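Local coordinates for protein putative histidinol-phosphate aminotransferase (Erwinia carotovora atroseptica, PDB 3LY1) that probably acts as a pyridoxal-phosphate-dependent aminotransferase, with histidinol phosphate as its putative substrate, at residues L276-L285 with M345-I354. Numbering follows the deposited sequence. Where two conformers were deposited one is given.
Sequences LLKALEDLKL and MREFRKKSWI
Leu-283 and Met-345 meet in the apolar seam between two nearly parallel helices, 259-283 and 335-350, of the small C-terminal domain of a class I/II (fold type I) aminotransferase. The short axes cross at -18° and come within 10.6 Å. The seam lies away from the cofactor pocket.

The tight side is built on selenomethionine Met-345. Its chain bends at the last torsion (chi3 62°), which turns CE in among the leucines. Met-345 CE lies 3.6 Å from Leu-280 CD2 and also touches Leu-283 CD1. SE packs on Leu-276 CD1, the two side chains crossing at about a right angle. Val-295 of strand 294-298 packs on Leu-276 and Leu-280, while Tyr-306 and Met-310 of helix 303-312 cover Met-345. Further along, Leu-285 CD1 meets Ile-354 CD1.

The looser, wetter side belongs to Arg-346. Its extended chain reaches across to Asp-282. Arg-346 NH2 makes a nearly straight hydrogen bond, part of a salt bridge, to Asp-282 OD2 (3.0 Å, 169°). The oxygen lies in the guanidinium plane, but NH2 meets it on the anti side of the carboxylate and tilted out of its plane. Water 1 accepts from Arg-346 NE and donates weakly to the same oxygen. Ala-279 CB covers one face of the guanidinium, and NH1 pairs with Asp-343.

Arg-349 closes the end of the seam. Bends at chi2 and chi3 fold it back over Leu-283. Leu-283 CD2 lies against Arg-349 CB (3.4 Å) and under one guanidinium face. NH1 donates to Leu-283 O at the Schellman end of helix 259-283. Water 2 also joins that oxygen to Arg-349 NH2. The same guanidinium grips the C-terminal carboxylate side-on: NE donates to Ile-354 O, and Arg-349 NH2 to Ile-354 OXT at 3.0 Å, in the guanidinium plane.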
ATOM      1  N   LEU A 276      27.424  15.534  15.166  1.00 16.45           N
ATOM      2  CA  LEU A 276      27.839  15.724  13.785  1.00 16.65           C
ATOM      3  C   LEU A 276      28.273  17.171  13.493  1.00 15.96           C
ATOM      4  O   LEU A 276      29.310  17.377  12.825  1.00 14.87           O
ATOM      5  CB  LEU A 276      26.751  15.250  12.831  1.00 15.75           C
ATOM      6  CG  LEU A 276      27.078  15.415  11.340  1.00 15.52           C
ATOM      7  CD1 LEU A 276      28.351  14.669  10.910  1.00 12.79           C
ATOM      8  CD2 LEU A 276      25.867  14.915  10.577  1.00 14.79           C
ATOM      9  N   LEU A 277      27.498  18.146  13.989  1.00 16.15           N
ATOM     10  CA  LEU A 277      27.775  19.578  13.758  1.00 16.95           C
ATOM     11  C   LEU A 277      29.127  19.985  14.376  1.00 17.30           C
ATOM     12  O   LEU A 277      29.882  20.726  13.739  1.00 17.16           O
ATOM     13  CB  LEU A 277      26.637  20.486  14.265  1.00 17.05           C
ATOM     14  CG  LEU A 277      25.237  20.322  13.618  1.00 18.18           C
ATOM     15  CD1 LEU A 277      24.285  21.492  13.965  1.00 16.83           C
ATOM     16  CD2 LEU A 277      25.335  20.142  12.086  1.00 15.80           C
ATOM     17  N   LYS A 278      29.435  19.455  15.558  1.00 17.56           N
ATOM     18  CA  LYS A 278      30.730  19.686  16.215  0.50 17.76           C
ATOM     19  C   LYS A 278      31.867  19.240  15.295  1.00 17.66           C
ATOM     20  O   LYS A 278      32.831  19.966  15.105  1.00 18.88           O
ATOM     21  CB  LYS A 278      30.809  18.939  17.562  0.50 17.79           C
ATOM     22  CG  LYS A 278      31.994  19.343  18.464  0.50 18.68           C
ATOM     23  CD  LYS A 278      32.050  18.530  19.771  0.50 19.55           C
ATOM     24  CE  LYS A 278      33.453  18.498  20.402  0.50 19.23           C
ATOM     25  NZ  LYS A 278      33.984  19.860  20.668  0.50 17.48           N
ATOM     26  N   ALA A 279      31.750  18.037  14.712  1.00 17.52           N
ATOM     27  CA  ALA A 279      32.762  17.535  13.749  1.00 16.87           C
ATOM     28  C   ALA A 279      32.895  18.420  12.493  1.00 16.32           C
ATOM     29  O   ALA A 279      34.017  18.707  12.057  1.00 16.17           O
ATOM     30  CB  ALA A 279      32.502  16.056  13.362  1.00 16.14           C
ATOM     31  N   LEU A 280      31.771  18.870  11.926  1.00 16.16           N
ATOM     32  CA  LEU A 280      31.779  19.728  10.731  1.00 15.55           C
ATOM     33  C   LEU A 280      32.463  21.101  10.982  1.00 16.52           C
ATOM     34  O   LEU A 280      33.258  21.593  10.153  1.00 15.64           O
ATOM     35  CB  LEU A 280      30.357  19.902  10.165  1.00 15.44           C
ATOM     36  CG  LEU A 280      29.718  18.620   9.610  1.00 13.72           C
ATOM     37  CD1 LEU A 280      28.225  18.839   9.326  1.00 10.85           C
ATOM     38  CD2 LEU A 280      30.446  18.136   8.313  1.00 10.25           C
ATOM     39  N   GLU A 281      32.121  21.708  12.113  1.00 16.79           N
ATOM     40  CA  GLU A 281      32.784  22.910  12.613  1.00 18.41           C
ATOM     41  C   GLU A 281      34.296  22.751  12.811  1.00 17.56           C
ATOM     42  O   GLU A 281      35.052  23.622  12.420  1.00 17.19           O
ATOM     43  CB  GLU A 281      32.105  23.378  13.902  1.00 18.84           C
ATOM     44  CG  GLU A 281      30.821  24.075  13.554  1.00 23.34           C
ATOM     45  CD  GLU A 281      29.973  24.377  14.730  1.00 27.74           C
ATOM     46  OE1 GLU A 281      30.468  24.216  15.878  1.00 32.18           O
ATOM     47  OE2 GLU A 281      28.802  24.771  14.505  1.00 31.07           O
ATOM     48  N   ASP A 282      34.733  21.629  13.368  1.00 17.71           N
ATOM     49  CA  ASP A 282      36.167  21.370  13.527  1.00 17.55           C
ATOM     50  C   ASP A 282      36.842  21.264  12.147  1.00 17.52           C
ATOM     51  O   ASP A 282      37.956  21.702  11.963  1.00 17.20           O
ATOM     52  CB  ASP A 282      36.385  20.073  14.279  1.00 18.01           C
ATOM     53  CG  ASP A 282      35.995  20.166  15.777  1.00 19.80           C
ATOM     54  OD1 ASP A 282      35.775  21.283  16.316  1.00 20.24           O
ATOM     55  OD2 ASP A 282      35.902  19.094  16.407  1.00 20.98           O
ATOM     56  N   LEU A 283      36.153  20.653  11.195  1.00 16.80           N
ATOM     57  CA  LEU A 283      36.683  20.433   9.848  1.00 17.36           C
ATOM     58  C   LEU A 283      36.498  21.633   8.920  1.00 16.96           C
ATOM     59  O   LEU A 283      37.000  21.647   7.767  1.00 16.60           O
ATOM     60  CB  LEU A 283      35.995  19.202   9.243  1.00 17.76           C
ATOM     61  CG  LEU A 283      36.314  17.875   9.930  1.00 17.75           C
ATOM     62  CD1 LEU A 283      35.375  16.797   9.368  1.00 15.91           C
ATOM     63  CD2 LEU A 283      37.794  17.566   9.705  1.00 19.31           C
ATOM     64  N   LYS A 284      35.770  22.624   9.423  1.00 17.43           N
ATOM     65  CA  LYS A 284      35.381  23.814   8.652  1.00 18.39           C
ATOM     66  C   LYS A 284      34.657  23.457   7.359  1.00 17.96           C
ATOM     67  O   LYS A 284      34.933  24.029   6.294  1.00 18.61           O
ATOM     68  CB  LYS A 284      36.607  24.703   8.368  1.00 18.98           C
ATOM     69  CG  LYS A 284      37.266  25.220   9.620  1.00 22.18           C
ATOM     70  CD  LYS A 284      38.431  26.156   9.304  1.00 27.62           C
ATOM     71  CE  LYS A 284      39.157  26.643  10.591  1.00 30.01           C
ATOM     72  NZ  LYS A 284      40.421  27.439  10.301  1.00 32.55           N
ATOM     73  N   LEU A 285      33.724  22.504   7.446  1.00 16.94           N
ATOM     74  CA  LEU A 285      32.881  22.164   6.308  1.00 17.48           C
ATOM     75  C   LEU A 285      31.520  22.860   6.511  1.00 17.16           C
ATOM     76  O   LEU A 285      30.881  22.659   7.526  1.00 16.25           O
ATOM     77  CB  LEU A 285      32.749  20.636   6.145  1.00 16.50           C
ATOM     78  CG  LEU A 285      34.008  19.908   5.656  1.00 16.87           C
ATOM     79  CD1 LEU A 285      33.893  18.364   5.952  1.00 12.80           C
ATOM     80  CD2 LEU A 285      34.306  20.187   4.155  1.00 15.01           C
HETATM   81  N   MSE A 345      35.362  10.690  10.479  1.00 15.31           N
HETATM   82  CA  MSE A 345      35.542  11.888   9.684  1.00 15.24           C
HETATM   83  C   MSE A 345      36.857  12.634  10.052  1.00 15.18           C
HETATM   84  O   MSE A 345      37.645  12.979   9.163  1.00 15.79           O
HETATM   85  CB  MSE A 345      34.328  12.801   9.875  1.00 15.44           C
HETATM   86  CG  MSE A 345      33.049  12.220   9.338  1.00 16.25           C
HETATM   87 SE   MSE A 345      31.502  13.282   9.851  0.75 14.69          SE
HETATM   88  CE  MSE A 345      31.930  14.966   8.994  1.00 14.70           C
ATOM     89  N   ARG A 346      37.128  12.806  11.358  1.00 15.19           N
ATOM     90  CA  ARG A 346      38.376  13.434  11.791  1.00 14.91           C
ATOM     91  C   ARG A 346      39.579  12.672  11.294  1.00 14.90           C
ATOM     92  O   ARG A 346      40.569  13.280  10.878  1.00 14.77           O
ATOM     93  CB  ARG A 346      38.425  13.601  13.315  1.00 15.24           C
ATOM     94  CG  ARG A 346      37.456  14.642  13.814  1.00 14.99           C
ATOM     95  CD  ARG A 346      37.388  14.636  15.373  1.00 16.64           C
ATOM     96  NE  ARG A 346      36.465  15.662  15.848  1.00 15.53           N
ATOM     97  CZ  ARG A 346      35.220  15.449  16.268  1.00 17.16           C
ATOM     98  NH1 ARG A 346      34.721  14.214  16.354  1.00 19.40           N
ATOM     99  NH2 ARG A 346      34.471  16.477  16.647  1.00 15.73           N
ATOM    100  N   GLU A 347      39.486  11.343  11.300  1.00 15.23           N
ATOM    101  CA  GLU A 347      40.579  10.503  10.828  1.00 16.21           C
ATOM    102  C   GLU A 347      40.738  10.584   9.308  1.00 16.06           C
ATOM    103  O   GLU A 347      41.879  10.560   8.796  1.00 16.79           O
ATOM    104  CB  GLU A 347      40.373   9.045  11.235  1.00 17.13           C
ATOM    105  CG  GLU A 347      40.540   8.779  12.721  1.00 21.61           C
ATOM    106  CD  GLU A 347      41.955   9.047  13.200  1.00 26.13           C
ATOM    107  OE1 GLU A 347      42.887   8.308  12.778  1.00 30.84           O
ATOM    108  OE2 GLU A 347      42.135  10.010  13.978  1.00 28.35           O
ATOM    109  N   PHE A 348      39.611  10.645   8.590  1.00 15.45           N
ATOM    110  CA  PHE A 348      39.616  10.844   7.145  1.00 14.88           C
ATOM    111  C   PHE A 348      40.359  12.139   6.803  1.00 14.88           C
ATOM    112  O   PHE A 348      41.141  12.173   5.822  1.00 13.97           O
ATOM    113  CB  PHE A 348      38.201  10.952   6.568  1.00 15.50           C
ATOM    114  CG  PHE A 348      37.563   9.639   6.159  1.00 15.15           C
ATOM    115  CD1 PHE A 348      37.784   8.471   6.850  1.00 16.37           C
ATOM    116  CD2 PHE A 348      36.685   9.609   5.084  1.00 15.91           C
ATOM    117  CE1 PHE A 348      37.147   7.281   6.485  1.00 17.05           C
ATOM    118  CE2 PHE A 348      36.044   8.426   4.705  1.00 17.63           C
ATOM    119  CZ  PHE A 348      36.274   7.260   5.409  1.00 18.39           C
ATOM    120  N   ARG A 349      40.099  13.199   7.577  1.00 13.96           N
ATOM    121  CA  ARG A 349      40.703  14.506   7.307  1.00 13.91           C
ATOM    122  C   ARG A 349      42.243  14.403   7.329  1.00 14.23           C
ATOM    123  O   ARG A 349      42.935  14.979   6.475  1.00 12.86           O
ATOM    124  CB  ARG A 349      40.183  15.558   8.293  1.00 14.24           C
ATOM    125  CG  ARG A 349      40.946  16.911   8.352  1.00 15.44           C
ATOM    126  CD  ARG A 349      41.111  17.607   6.984  1.00 15.14           C
ATOM    127  NE  ARG A 349      39.860  17.862   6.250  1.00 17.63           N
ATOM    128  CZ  ARG A 349      39.067  18.928   6.406  1.00 16.76           C
ATOM    129  NH1 ARG A 349      39.361  19.856   7.294  1.00 15.43           N
ATOM    130  NH2 ARG A 349      37.978  19.080   5.640  1.00 17.63           N
ATOM    131  N   LYS A 350      42.771  13.641   8.278  1.00 14.47           N
ATOM    132  CA  LYS A 350      44.213  13.510   8.428  1.00 15.11           C
ATOM    133  C   LYS A 350      44.835  12.918   7.174  1.00 15.23           C
ATOM    134  O   LYS A 350      45.997  13.213   6.866  1.00 14.85           O
ATOM    135  CB  LYS A 350      44.566  12.634   9.638  1.00 14.96           C
ATOM    136  CG  LYS A 350      44.078  13.174  10.960  1.00 15.80           C
ATOM    137  CD  LYS A 350      44.541  12.256  12.075  1.00 17.76           C
ATOM    138  CE  LYS A 350      43.932  12.625  13.402  1.00 17.99           C
ATOM    139  NZ  LYS A 350      44.373  11.619  14.453  1.00 19.79           N
ATOM    140  N   LYS A 351      44.083  12.080   6.463  1.00 15.14           N
ATOM    141  CA  LYS A 351      44.607  11.450   5.249  1.00 16.35           C
ATOM    142  C   LYS A 351      44.002  12.039   3.976  1.00 16.40           C
ATOM    143  O   LYS A 351      44.096  11.433   2.907  1.00 17.67           O
ATOM    144  CB  LYS A 351      44.482   9.910   5.309  1.00 16.51           C
ATOM    145  CG  LYS A 351      43.049   9.349   5.337  1.00 18.38           C
ATOM    146  CD  LYS A 351      43.019   7.844   5.663  1.00 23.27           C
ATOM    147  CE  LYS A 351      43.595   6.993   4.511  1.00 26.98           C
ATOM    148  NZ  LYS A 351      43.703   5.508   4.822  1.00 30.40           N
ATOM    149  N   SER A 352      43.425  13.238   4.090  1.00 16.12           N
ATOM    150  CA  SER A 352      42.803  13.964   2.975  1.00 16.09           C
ATOM    151  C   SER A 352      41.565  13.342   2.309  1.00 16.25           C
ATOM    152  O   SER A 352      41.216  13.726   1.177  1.00 14.98           O
ATOM    153  CB  SER A 352      43.842  14.306   1.891  1.00 16.49           C
ATOM    154  OG  SER A 352      44.790  15.191   2.407  1.00 17.23           O
ATOM    155  N   TRP A 353      40.890  12.423   3.000  1.00 15.95           N
ATOM    156  CA  TRP A 353      39.710  11.736   2.446  1.00 16.33           C
ATOM    157  C   TRP A 353      38.432  12.514   2.723  1.00 15.48           C
ATOM    158  O   TRP A 353      37.336  12.124   2.265  1.00 15.24           O
ATOM    159  CB  TRP A 353      39.578  10.332   3.044  1.00 17.03           C
ATOM    160  CG  TRP A 353      40.311   9.249   2.310  1.00 20.45           C
ATOM    161  CD1 TRP A 353      41.106   9.380   1.199  1.00 23.57           C
ATOM    162  CD2 TRP A 353      40.303   7.853   2.642  1.00 24.00           C
ATOM    163  NE1 TRP A 353      41.589   8.152   0.824  1.00 26.22           N
ATOM    164  CE2 TRP A 353      41.117   7.196   1.691  1.00 27.12           C
ATOM    165  CE3 TRP A 353      39.675   7.090   3.645  1.00 25.14           C
ATOM    166  CZ2 TRP A 353      41.330   5.801   1.723  1.00 27.02           C
ATOM    167  CZ3 TRP A 353      39.886   5.717   3.680  1.00 25.18           C
ATOM    168  CH2 TRP A 353      40.712   5.086   2.727  1.00 26.82           C
ATOM    169  N   ILE A 354      38.566  13.574   3.520  1.00 14.59           N
ATOM    170  CA  ILE A 354      37.524  14.563   3.682  1.00 13.92           C
ATOM    171  C   ILE A 354      38.178  15.931   3.818  1.00 13.64           C
ATOM    172  O   ILE A 354      39.412  15.989   4.123  1.00 12.21           O
ATOM    173  CB  ILE A 354      36.600  14.264   4.914  1.00 13.98           C
ATOM    174  CG1 ILE A 354      35.230  14.919   4.737  1.00 13.96           C
ATOM    175  CG2 ILE A 354      37.281  14.682   6.248  1.00 12.75           C
ATOM    176  CD1 ILE A 354      34.236  14.700   5.907  1.00 14.94           C
ATOM    177  OXT ILE A 354      37.463  16.962   3.650  1.00 11.94           O
TER
HETATM  178  O   HOH W   1      38.809  17.626  15.711  1.00 22.96           O
HETATM  179  O   HOH W   2      37.389  22.041   5.012  1.00 14.53           O